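Long-range contacts in protein argonaute (Aquifex aeolicus, PDB 1YVU), which cleaves RNA targets as a DNA-guided endonuclease, using short single-stranded DNA guides and divalent metal ions: residues A[9-14]-A[150-155]; A[38-43]-A[216-221]; A[137-142]-A[159-164]. All blocks are in the same frame, centred on the assembly; numbering follows the deposited sequence.

Contact 1 of 3, residues A[9-14]-A[150-155]; sequences LYRIEY and EGYFLL
R11 lays its guanidinium flat against the ring of Y152, and the two planes differ by only 22°. CZ stands 3.9 Å from the centroid of the Y152 ring and close to the ring normal, which meets the criterion for a cation-pi contact. The overlap is displaced to one side of the ring: NE of R11 sits over CG of Y152, and NH2 over CD2 and CE2. The side chain gets there by running extended from CG to NE, after chi1 (-73°) has set CG anti to the carbonyl carbon. Beyond the stack, NH2 of R11 makes a salt bridge with OE1 of E150 at 3.3 Å, the carboxylate oxygen lying near the guanidinium plane. One group is thus held over its face and at its edge, while E310 offers NE a weak, long ion pair.

L154, on the same face as R11, meets L9 CB through CD1 (4.0 Å) and turns CD2 to R11 CG. On the other face the contacts across the strands are apolar: I12 directs CG2 to F153 CB (3.8 Å) and CD1 to L155 CB (4.1 Å), and F101 of helix 94-107 covers I12 and L155. Y10 lies on that face too, its hydroxyl bonded to E309.

Backbone bonds fix the register. L155 N donates to Y10 O at 2.7 Å and Y10 N to L155 O at 3.1 Å, a hydrogen-bonded pair beside the non-hydrogen-bonded pair R11-L154; I12 N reaches F153 O. This is antiparallel pairing within a five-stranded sheet, which here joins the N-terminal domain to linker L1.

Contact 2 of 3, residues A[38-43]-A[216-221]; sequences VRWRVF and RSTHKS
W40 and R41, neighbours on helix 32-46 of the N-terminal domain, reach across to T218 and H219, in the turn between helices 207-215 and 220-231 of the PAZ domain. The contact is a helix-to-turn interface between two domains, and it is small: 246 Å² is buried, both sides summed, and the closest CA atoms, those of R41 and T218, are 7.5 Å apart. Side chains therefore span the distance, and no backbone-to-backbone bond crosses it.

The hydrogen bonding rests on the indole. W40 NE1 donates to the carbonyl oxygen T218 O at 3.2 Å with an N-H...O angle of 158°. The acceptor lies near the indole plane and the bond is somewhat bent, while the donor stands well above the carbonyl plane.

Aromatic packing adds a second tie between W40 and this turn. The six-membered ring of W40 and the imidazole of H219 form an offset stack with planes 29° apart and centroids separated by 4.8 Å. CZ2 of W40 lies over one face of the imidazole, displaced toward its rim. The first torsion of W40 (chi1 172°) puts CG anti to the backbone N, and its CB points toward the turn. I190 also touches H219.

Packing against a charged group completes the contact. R41 extends from CG to NE and passes T218 at about a right angle. R216 O lies at the edge of the R41 guanidinium, too far for a hydrogen bond, while N74 touches both R41 and T218. The CB of R216 points away from the helix, and its guanidinium forms a salt bridge with E76. The methyl T218 CG2 sits over one face of the R41 guanidinium, 3.3 Å from NH2.

Contact 3 of 3, residues A[137-142]-A[159-164]; sequences LIPEVN and LKFRIQ
E140 places CG between its backbone N and carbonyl carbon (chi1 66°), then extends, while R162 sets CG anti to the backbone N and bends at chi2 and chi3. The carboxylate comes over one face of the guanidinium, with planes 71° apart, and OE1 of E140 forms a salt bridge with NH2 of R162 at 3.0 Å. OE2 also lies 3.4 Å from K160 CB, although the K160 amine itself bonds to N602. An alanine at E140 would probably leave the R162 guanidinium without this charge partner and freer to turn.

On the opposite side of the sheet, P139 CG packs on CE2 of F161 at 3.8 Å, and V141 CG2 meets L159 CD1. L137 O lies at the edge of the F161 ring. The register follows from E140 N to K160 O and K160 N to E140 O, both 2.9 Å; the next pair, I138-R162, is less certain in geometry, its return bond from I138 N being weak.

The segments belong to the antiparallel hairpin 134-147/153-165 of linker L1. Helix 110-126 touches P139 and F161 through F118, helix 280-299 covers V141 and L159, and strand 255-257 meets I138 and Q164 through K256.

Overall arrangement
The first segments come in the order 9-14, 38-43, 137-142, and the second in the order 150-155, 159-164, 216-221. Contact 1 therefore interlaces with each of the others, whereas contact 3 falls wholly between the two segments of contact 2. Contacts 1 and 3 share strand 153-165, which pairs with 9-14 near its start and with 134-147 farther along; their centres are 24 Å apart in one antiparallel five-stranded sheet. Contact 2 uses no strand of that sheet, and its nearest atoms lie about 12 Å from contact 1 and 11 Å from contact 3. Linker L1 is thus tied into the N-terminal domain by the sheet, while a separate interface joins that domain directly to PAZ.

Contact 1 of 3, residues A[9-14]-A[150-155]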
loop_
_atom_site.group_PDB
_atom_site.type_symbol
_atom_site.label_atom_id
_atom_site.label_comp_id
_atom_site.label_asym_id
_atom_site.label_seq_id
_atom_site.Cartn_x
_atom_site.Cartn_y
_atom_site.Cartn_z
ATOM N N LEU A 9 -17.239 0.811 -10.020
ATOM C CA LEU A 9 -18.360 0.994 -9.092
ATOM C C LEU A 9 -19.701 0.840 -9.744
ATOM O O LEU A 9 -19.946 1.440 -10.766
ATOM C CB LEU A 9 -18.257 2.356 -8.412
ATOM C CG LEU A 9 -16.931 2.644 -7.700
ATOM C CD1 LEU A 9 -16.714 4.108 -7.507
ATOM C CD2 LEU A 9 -16.882 1.909 -6.414
ATOM N N TYR A 10 -20.548 -0.009 -9.175
ATOM C CA TYR A 10 -21.873 -0.265 -9.718
ATOM C C TYR A 10 -22.903 -0.233 -8.601
ATOM O O TYR A 10 -22.724 -0.943 -7.599
ATOM C CB TYR A 10 -21.924 -1.670 -10.310
ATOM C CG TYR A 10 -20.869 -1.984 -11.322
ATOM C CD1 TYR A 10 -19.612 -2.508 -10.926
ATOM C CD2 TYR A 10 -21.090 -1.711 -12.681
ATOM C CE1 TYR A 10 -18.582 -2.731 -11.889
ATOM C CE2 TYR A 10 -20.091 -1.940 -13.647
ATOM C CZ TYR A 10 -18.833 -2.436 -13.247
ATOM O OH TYR A 10 -17.834 -2.559 -14.187
ATOM N N ARG A 11 -24.025 0.479 -8.821
ATOM C CA ARG A 11 -25.114 0.582 -7.835
ATOM C C ARG A 11 -25.645 -0.788 -7.560
ATOM O O ARG A 11 -25.960 -1.516 -8.476
ATOM C CB ARG A 11 -26.268 1.472 -8.298
ATOM C CG ARG A 11 -25.917 2.930 -8.274
ATOM C CD ARG A 11 -27.105 3.885 -8.387
ATOM N NE ARG A 11 -26.660 5.272 -8.169
ATOM C CZ ARG A 11 -27.290 6.370 -8.593
ATOM N NH1 ARG A 11 -28.429 6.277 -9.272
ATOM N NH2 ARG A 11 -26.758 7.569 -8.352
ATOM N N ILE A 12 -25.532 -1.185 -6.303
ATOM C CA ILE A 12 -26.009 -2.471 -5.843
ATOM C C ILE A 12 -27.261 -2.257 -4.974
ATOM O O ILE A 12 -27.394 -1.254 -4.266
ATOM C CB ILE A 12 -24.863 -3.307 -5.149
ATOM C CG1 ILE A 12 -25.360 -4.692 -4.781
ATOM C CG2 ILE A 12 -24.282 -2.600 -3.927
ATOM C CD1 ILE A 12 -24.273 -5.622 -4.437
ATOM N N GLU A 13 -28.202 -3.180 -5.088
ATOM C CA GLU A 13 -29.452 -3.099 -4.358
ATOM C C GLU A 13 -29.924 -4.471 -3.907
ATOM O O GLU A 13 -29.636 -5.479 -4.558
ATOM C CB GLU A 13 -30.518 -2.442 -5.245
ATOM C CG GLU A 13 -30.647 -0.941 -5.041
ATOM C CD GLU A 13 -30.972 -0.165 -6.304
ATOM O OE1 GLU A 13 -31.705 -0.658 -7.182
ATOM O OE2 GLU A 13 -30.497 0.979 -6.405
ATOM N N TYR A 14 -30.577 -4.499 -2.745
ATOM C CA TYR A 14 -31.137 -5.721 -2.170
ATOM C C TYR A 14 -32.615 -5.499 -1.753
ATOM O O TYR A 14 -32.924 -4.692 -0.862
ATOM C CB TYR A 14 -30.292 -6.208 -0.987
ATOM C CG TYR A 14 -30.671 -7.581 -0.468
ATOM C CD1 TYR A 14 -30.856 -8.665 -1.347
ATOM C CD2 TYR A 14 -30.850 -7.806 0.904
ATOM C CE1 TYR A 14 -31.214 -9.940 -0.880
ATOM C CE2 TYR A 14 -31.211 -9.086 1.393
ATOM C CZ TYR A 14 -31.398 -10.152 0.493
ATOM O OH TYR A 14 -31.848 -11.390 0.941
ATOM N N GLU A 150 -24.167 10.558 -2.649
ATOM C CA GLU A 150 -25.618 10.661 -2.623
ATOM C C GLU A 150 -26.290 9.705 -1.637
ATOM O O GLU A 150 -27.343 10.042 -1.075
ATOM C CB GLU A 150 -26.159 10.464 -4.035
ATOM C CG GLU A 150 -25.304 11.117 -5.117
ATOM C CD GLU A 150 -26.106 11.505 -6.342
ATOM O OE1 GLU A 150 -26.681 10.599 -6.991
ATOM O OE2 GLU A 150 -26.157 12.717 -6.660
ATOM N N GLY A 151 -25.674 8.539 -1.419
ATOM C CA GLY A 151 -26.214 7.578 -0.473
ATOM C C GLY A 151 -26.474 6.147 -0.921
ATOM O O GLY A 151 -26.893 5.317 -0.077
ATOM N N TYR A 152 -26.233 5.851 -2.210
ATOM C CA TYR A 152 -26.441 4.507 -2.777
ATOM C C TYR A 152 -25.210 3.653 -2.507
ATOM O O TYR A 152 -24.087 4.174 -2.430
ATOM C CB TYR A 152 -26.690 4.560 -4.296
ATOM C CG TYR A 152 -27.753 5.557 -4.716
ATOM C CD1 TYR A 152 -29.108 5.167 -4.896
ATOM C CD2 TYR A 152 -27.442 6.930 -4.834
ATOM C CE1 TYR A 152 -30.148 6.156 -5.169
ATOM C CE2 TYR A 152 -28.461 7.915 -5.105
ATOM C CZ TYR A 152 -29.803 7.529 -5.264
ATOM O OH TYR A 152 -30.761 8.518 -5.468
ATOM N N PHE A 153 -25.432 2.351 -2.317
ATOM C CA PHE A 153 -24.331 1.415 -2.093
ATOM C C PHE A 153 -23.724 1.016 -3.430
ATOM O O PHE A 153 -24.438 0.837 -4.422
ATOM C CB PHE A 153 -24.795 0.176 -1.331
ATOM C CG PHE A 153 -25.194 0.451 0.104
ATOM C CD1 PHE A 153 -26.108 -0.395 0.765
ATOM C CD2 PHE A 153 -24.654 1.545 0.814
ATOM C CE1 PHE A 153 -26.476 -0.158 2.106
ATOM C CE2 PHE A 153 -25.017 1.786 2.150
ATOM C CZ PHE A 153 -25.932 0.931 2.797
ATOM N N LEU A 154 -22.399 1.006 -3.493
ATOM C CA LEU A 154 -21.715 0.649 -4.730
ATOM C C LEU A 154 -20.941 -0.646 -4.583
ATOM O O LEU A 154 -20.282 -0.873 -3.559
ATOM C CB LEU A 154 -20.738 1.750 -5.141
ATOM C CG LEU A 154 -21.314 3.158 -5.199
ATOM C CD1 LEU A 154 -20.257 4.198 -5.425
ATOM C CD2 LEU A 154 -22.409 3.194 -6.267
ATOM N N LEU A 155 -21.059 -1.537 -5.560
ATOM C CA LEU A 155 -20.268 -2.729 -5.476
ATOM C C LEU A 155 -19.011 -2.390 -6.211
ATOM O O LEU A 155 -19.030 -1.968 -7.375
ATOM C CB LEU A 155 -20.922 -3.961 -6.077
ATOM C CG LEU A 155 -20.042 -5.225 -6.027
ATOM C CD1 LEU A 155 -19.752 -5.687 -4.600
ATOM C CD2 LEU A 155 -20.719 -6.313 -6.788
#

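Contact 2 of 3, residues A[38-43]-A[216-221]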
loop_
_atom_site.group_PDB
_atom_site.type_symbol
_atom_site.label_atom_id
_atom_site.label_comp_id
_atom_site.label_asym_id
_atom_site.label_seq_id
_atom_site.Cartn_x
_atom_site.Cartn_y
_atom_site.Cartn_z
ATOM N N VAL A 38 -16.907 -14.540 14.499
ATOM C CA VAL A 38 -18.118 -15.219 14.936
ATOM C C VAL A 38 -19.125 -15.222 13.829
ATOM O O VAL A 38 -19.714 -16.253 13.539
ATOM C CB VAL A 38 -18.731 -14.547 16.164
ATOM C CG1 VAL A 38 -20.041 -15.263 16.594
ATOM C CG2 VAL A 38 -17.724 -14.568 17.307
ATOM N N ARG A 39 -19.291 -14.048 13.220
ATOM C CA ARG A 39 -20.199 -13.806 12.096
ATOM C C ARG A 39 -19.891 -14.787 10.953
ATOM O O ARG A 39 -20.807 -15.274 10.272
ATOM C CB ARG A 39 -20.084 -12.328 11.671
ATOM C CG ARG A 39 -20.637 -11.935 10.293
ATOM C CD ARG A 39 -19.476 -11.452 9.433
ATOM N NE ARG A 39 -19.711 -11.436 7.992
ATOM C CZ ARG A 39 -20.007 -12.494 7.234
ATOM N NH1 ARG A 39 -20.148 -13.709 7.741
ATOM N NH2 ARG A 39 -20.036 -12.350 5.919
ATOM N N TRP A 40 -18.606 -15.137 10.821
ATOM C CA TRP A 40 -18.151 -16.070 9.806
ATOM C C TRP A 40 -18.642 -17.467 10.178
ATOM O O TRP A 40 -19.195 -18.191 9.336
ATOM C CB TRP A 40 -16.612 -16.008 9.683
ATOM C CG TRP A 40 -15.990 -17.071 8.797
ATOM C CD1 TRP A 40 -15.224 -18.128 9.215
ATOM C CD2 TRP A 40 -16.167 -17.243 7.377
ATOM N NE1 TRP A 40 -14.931 -18.958 8.155
ATOM C CE2 TRP A 40 -15.495 -18.442 7.016
ATOM C CE3 TRP A 40 -16.837 -16.510 6.370
ATOM C CZ2 TRP A 40 -15.473 -18.928 5.680
ATOM C CZ3 TRP A 40 -16.813 -16.998 5.033
ATOM C CH2 TRP A 40 -16.133 -18.198 4.710
ATOM N N ARG A 41 -18.521 -17.779 11.468
ATOM C CA ARG A 41 -18.914 -19.068 12.027
ATOM C C ARG A 41 -20.413 -19.270 12.120
ATOM O O ARG A 41 -20.870 -20.414 11.955
ATOM C CB ARG A 41 -18.241 -19.272 13.369
ATOM C CG ARG A 41 -16.727 -19.330 13.237
ATOM C CD ARG A 41 -16.044 -19.469 14.593
ATOM N NE ARG A 41 -14.618 -19.825 14.529
ATOM C CZ ARG A 41 -14.128 -20.965 14.033
ATOM N NH1 ARG A 41 -14.925 -21.900 13.507
ATOM N NH2 ARG A 41 -12.841 -21.240 14.198
ATOM N N VAL A 42 -21.164 -18.160 12.297
ATOM C CA VAL A 42 -22.648 -18.181 12.360
ATOM C C VAL A 42 -23.109 -18.584 10.981
ATOM O O VAL A 42 -24.021 -19.351 10.845
ATOM C CB VAL A 42 -23.341 -16.816 12.624
ATOM C CG1 VAL A 42 -24.852 -17.028 12.891
ATOM C CG2 VAL A 42 -22.746 -16.104 13.774
ATOM N N PHE A 43 -22.438 -18.072 9.965
ATOM C CA PHE A 43 -22.734 -18.401 8.583
ATOM C C PHE A 43 -22.320 -19.877 8.270
ATOM O O PHE A 43 -23.023 -20.570 7.540
ATOM C CB PHE A 43 -22.053 -17.329 7.691
ATOM C CG PHE A 43 -21.850 -17.725 6.245
ATOM C CD1 PHE A 43 -22.940 -18.099 5.415
ATOM C CD2 PHE A 43 -20.540 -17.754 5.715
ATOM C CE1 PHE A 43 -22.728 -18.507 4.077
ATOM C CE2 PHE A 43 -20.307 -18.158 4.373
ATOM C CZ PHE A 43 -21.405 -18.538 3.557
ATOM N N ARG A 216 -10.195 -26.216 15.749
ATOM C CA ARG A 216 -10.100 -24.756 15.794
ATOM C C ARG A 216 -9.924 -24.119 14.432
ATOM O O ARG A 216 -9.693 -22.905 14.342
ATOM C CB ARG A 216 -8.946 -24.309 16.689
ATOM C CG ARG A 216 -9.162 -24.544 18.161
ATOM C CD ARG A 216 -7.903 -24.188 18.900
ATOM N NE ARG A 216 -7.823 -24.838 20.204
ATOM C CZ ARG A 216 -6.739 -24.825 20.967
ATOM N NH1 ARG A 216 -5.652 -24.189 20.539
ATOM N NH2 ARG A 216 -6.749 -25.436 22.151
ATOM N N SER A 217 -10.025 -24.924 13.377
ATOM C CA SER A 217 -9.860 -24.382 12.034
ATOM C C SER A 217 -11.125 -23.756 11.438
ATOM O O SER A 217 -12.208 -24.362 11.395
ATOM C CB SER A 217 -9.177 -25.382 11.096
ATOM O OG SER A 217 -9.816 -26.634 11.107
ATOM N N THR A 218 -10.967 -22.487 11.072
ATOM C CA THR A 218 -12.016 -21.646 10.502
ATOM C C THR A 218 -12.590 -22.037 9.133
ATOM O O THR A 218 -13.794 -21.848 8.897
ATOM C CB THR A 218 -11.510 -20.227 10.382
ATOM O OG1 THR A 218 -10.101 -20.262 10.143
ATOM C CG2 THR A 218 -11.791 -19.451 11.630
ATOM N N HIS A 219 -11.719 -22.511 8.229
ATOM C CA HIS A 219 -12.100 -22.917 6.869
ATOM C C HIS A 219 -11.945 -24.414 6.658
ATOM O O HIS A 219 -11.312 -25.089 7.460
ATOM C CB HIS A 219 -11.243 -22.194 5.835
ATOM C CG HIS A 219 -11.537 -20.728 5.688
ATOM N ND1 HIS A 219 -12.076 -20.192 4.529
ATOM C CD2 HIS A 219 -11.290 -19.677 6.500
ATOM C CE1 HIS A 219 -12.136 -18.881 4.641
ATOM N NE2 HIS A 219 -11.669 -18.539 5.829
ATOM N N LYS A 220 -12.477 -24.898 5.535
ATOM C CA LYS A 220 -12.473 -26.316 5.138
ATOM C C LYS A 220 -11.119 -26.899 4.698
ATOM O O LYS A 220 -10.763 -28.004 5.125
ATOM C CB LYS A 220 -13.513 -26.532 4.035
ATOM C CG LYS A 220 -13.809 -27.976 3.666
ATOM C CD LYS A 220 -14.571 -27.999 2.354
ATOM C CE LYS A 220 -15.055 -29.390 1.994
ATOM N NZ LYS A 220 -15.892 -29.352 0.763
ATOM N N SER A 221 -10.377 -26.186 3.833
ATOM C CA SER A 221 -9.062 -26.661 3.369
ATOM C C SER A 221 -8.059 -26.841 4.524
ATOM O O SER A 221 -7.246 -27.761 4.492
ATOM C CB SER A 221 -8.493 -25.817 2.192
ATOM O OG SER A 221 -8.574 -24.413 2.365
#

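Contact 3 of 3, residues A[137-142]-A[159-164]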
loop_
_atom_site.group_PDB
_atom_site.type_symbol
_atom_site.label_atom_id
_atom_site.label_comp_id
_atom_site.label_asym_id
_atom_site.label_seq_id
_atom_site.Cartn_x
_atom_site.Cartn_y
_atom_site.Cartn_z
ATOM N N LEU A 137 -0.394 -17.455 -12.563
ATOM C CA LEU A 137 -0.944 -16.134 -12.233
ATOM C C LEU A 137 -2.390 -16.318 -11.804
ATOM O O LEU A 137 -3.304 -16.061 -12.573
ATOM C CB LEU A 137 -0.902 -15.218 -13.464
ATOM C CG LEU A 137 0.421 -15.002 -14.197
ATOM C CD1 LEU A 137 0.177 -14.872 -15.698
ATOM C CD2 LEU A 137 1.147 -13.799 -13.630
ATOM N N ILE A 138 -2.595 -16.752 -10.567
ATOM C CA ILE A 138 -3.937 -17.001 -10.047
ATOM C C ILE A 138 -4.820 -15.749 -9.947
ATOM O O ILE A 138 -4.344 -14.697 -9.568
ATOM C CB ILE A 138 -3.843 -17.805 -8.719
ATOM C CG1 ILE A 138 -3.391 -19.225 -9.072
ATOM C CG2 ILE A 138 -5.196 -17.828 -7.948
ATOM C CD1 ILE A 138 -2.745 -19.981 -7.944
ATOM N N PRO A 139 -6.065 -15.822 -10.459
ATOM C CA PRO A 139 -6.990 -14.677 -10.404
ATOM C C PRO A 139 -7.682 -14.550 -9.061
ATOM O O PRO A 139 -8.140 -15.538 -8.477
ATOM C CB PRO A 139 -8.027 -15.004 -11.472
ATOM C CG PRO A 139 -7.382 -16.031 -12.298
ATOM C CD PRO A 139 -6.590 -16.846 -11.375
ATOM N N GLU A 140 -7.733 -13.323 -8.568
ATOM C CA GLU A 140 -8.415 -13.032 -7.319
ATOM C C GLU A 140 -9.455 -11.979 -7.645
ATOM O O GLU A 140 -9.218 -11.036 -8.424
ATOM C CB GLU A 140 -7.449 -12.563 -6.213
ATOM C CG GLU A 140 -6.759 -11.218 -6.474
ATOM C CD GLU A 140 -5.626 -10.896 -5.518
ATOM O OE1 GLU A 140 -5.640 -11.415 -4.377
ATOM O OE2 GLU A 140 -4.724 -10.113 -5.918
ATOM N N VAL A 141 -10.655 -12.249 -7.151
ATOM C CA VAL A 141 -11.782 -11.370 -7.350
ATOM C C VAL A 141 -12.186 -10.843 -5.977
ATOM O O VAL A 141 -12.716 -11.581 -5.136
ATOM C CB VAL A 141 -12.976 -12.088 -8.047
ATOM C CG1 VAL A 141 -13.683 -11.130 -8.970
ATOM C CG2 VAL A 141 -12.516 -13.331 -8.827
ATOM N N ASN A 142 -11.828 -9.585 -5.739
ATOM C CA ASN A 142 -12.135 -8.904 -4.496
ATOM C C ASN A 142 -13.299 -7.917 -4.677
ATOM O O ASN A 142 -13.302 -7.104 -5.613
ATOM C CB ASN A 142 -10.881 -8.201 -3.959
ATOM C CG ASN A 142 -9.851 -9.182 -3.343
ATOM O OD1 ASN A 142 -9.889 -10.408 -3.549
ATOM N ND2 ASN A 142 -8.928 -8.624 -2.571
ATOM N N LEU A 159 -10.504 -7.368 -10.346
ATOM C CA LEU A 159 -9.866 -8.622 -10.726
ATOM C C LEU A 159 -8.363 -8.400 -10.760
ATOM O O LEU A 159 -7.852 -7.602 -11.547
ATOM C CB LEU A 159 -10.351 -9.077 -12.104
ATOM C CG LEU A 159 -9.789 -10.420 -12.543
ATOM C CD1 LEU A 159 -10.520 -11.549 -11.856
ATOM C CD2 LEU A 159 -9.936 -10.538 -14.015
ATOM N N LYS A 160 -7.660 -9.057 -9.854
ATOM C CA LYS A 160 -6.214 -8.933 -9.814
ATOM C C LYS A 160 -5.592 -10.317 -10.006
ATOM O O LYS A 160 -6.316 -11.307 -10.024
ATOM C CB LYS A 160 -5.799 -8.230 -8.512
ATOM C CG LYS A 160 -6.249 -6.747 -8.493
ATOM C CD LYS A 160 -6.064 -6.003 -7.169
ATOM C CE LYS A 160 -6.623 -4.574 -7.300
ATOM N NZ LYS A 160 -6.438 -3.728 -6.094
ATOM N N PHE A 161 -4.287 -10.379 -10.280
ATOM C CA PHE A 161 -3.590 -11.662 -10.477
ATOM C C PHE A 161 -2.524 -11.925 -9.444
ATOM O O PHE A 161 -1.520 -11.227 -9.373
ATOM C CB PHE A 161 -2.981 -11.785 -11.877
ATOM C CG PHE A 161 -3.997 -11.935 -12.968
ATOM C CD1 PHE A 161 -4.456 -10.806 -13.672
ATOM C CD2 PHE A 161 -4.554 -13.194 -13.263
ATOM C CE1 PHE A 161 -5.468 -10.926 -14.650
ATOM C CE2 PHE A 161 -5.571 -13.325 -14.245
ATOM C CZ PHE A 161 -6.030 -12.185 -14.937
ATOM N N ARG A 162 -2.762 -12.961 -8.656
ATOM C CA ARG A 162 -1.878 -13.387 -7.586
ATOM C C ARG A 162 -0.822 -14.287 -8.200
ATOM O O ARG A 162 -1.155 -15.301 -8.814
ATOM C CB ARG A 162 -2.699 -14.144 -6.518
ATOM C CG ARG A 162 -1.986 -14.399 -5.215
ATOM C CD ARG A 162 -1.683 -13.110 -4.490
ATOM N NE ARG A 162 -2.747 -12.671 -3.585
ATOM C CZ ARG A 162 -2.764 -11.496 -2.949
ATOM N NH1 ARG A 162 -1.778 -10.610 -3.117
ATOM N NH2 ARG A 162 -3.750 -11.226 -2.097
ATOM N N ILE A 163 0.440 -13.875 -8.087
ATOM C CA ILE A 163 1.560 -14.645 -8.647
ATOM C C ILE A 163 1.949 -15.708 -7.632
ATOM O O ILE A 163 2.343 -15.399 -6.514
ATOM C CB ILE A 163 2.789 -13.738 -9.003
ATOM C CG1 ILE A 163 2.337 -12.459 -9.738
ATOM C CG2 ILE A 163 3.749 -14.499 -9.915
ATOM C CD1 ILE A 163 3.416 -11.377 -9.879
ATOM N N GLN A 164 1.794 -16.968 -8.019
ATOM C CA GLN A 164 2.073 -18.081 -7.129
ATOM C C GLN A 164 2.755 -19.243 -7.834
ATOM O O GLN A 164 2.465 -19.478 -8.997
ATOM C CB GLN A 164 0.751 -18.587 -6.524
ATOM C CG GLN A 164 0.286 -17.843 -5.275
ATOM C CD GLN A 164 -1.029 -18.336 -4.744
ATOM O OE1 GLN A 164 -1.449 -19.459 -5.000
ATOM N NE2 GLN A 164 -1.690 -17.493 -3.985
#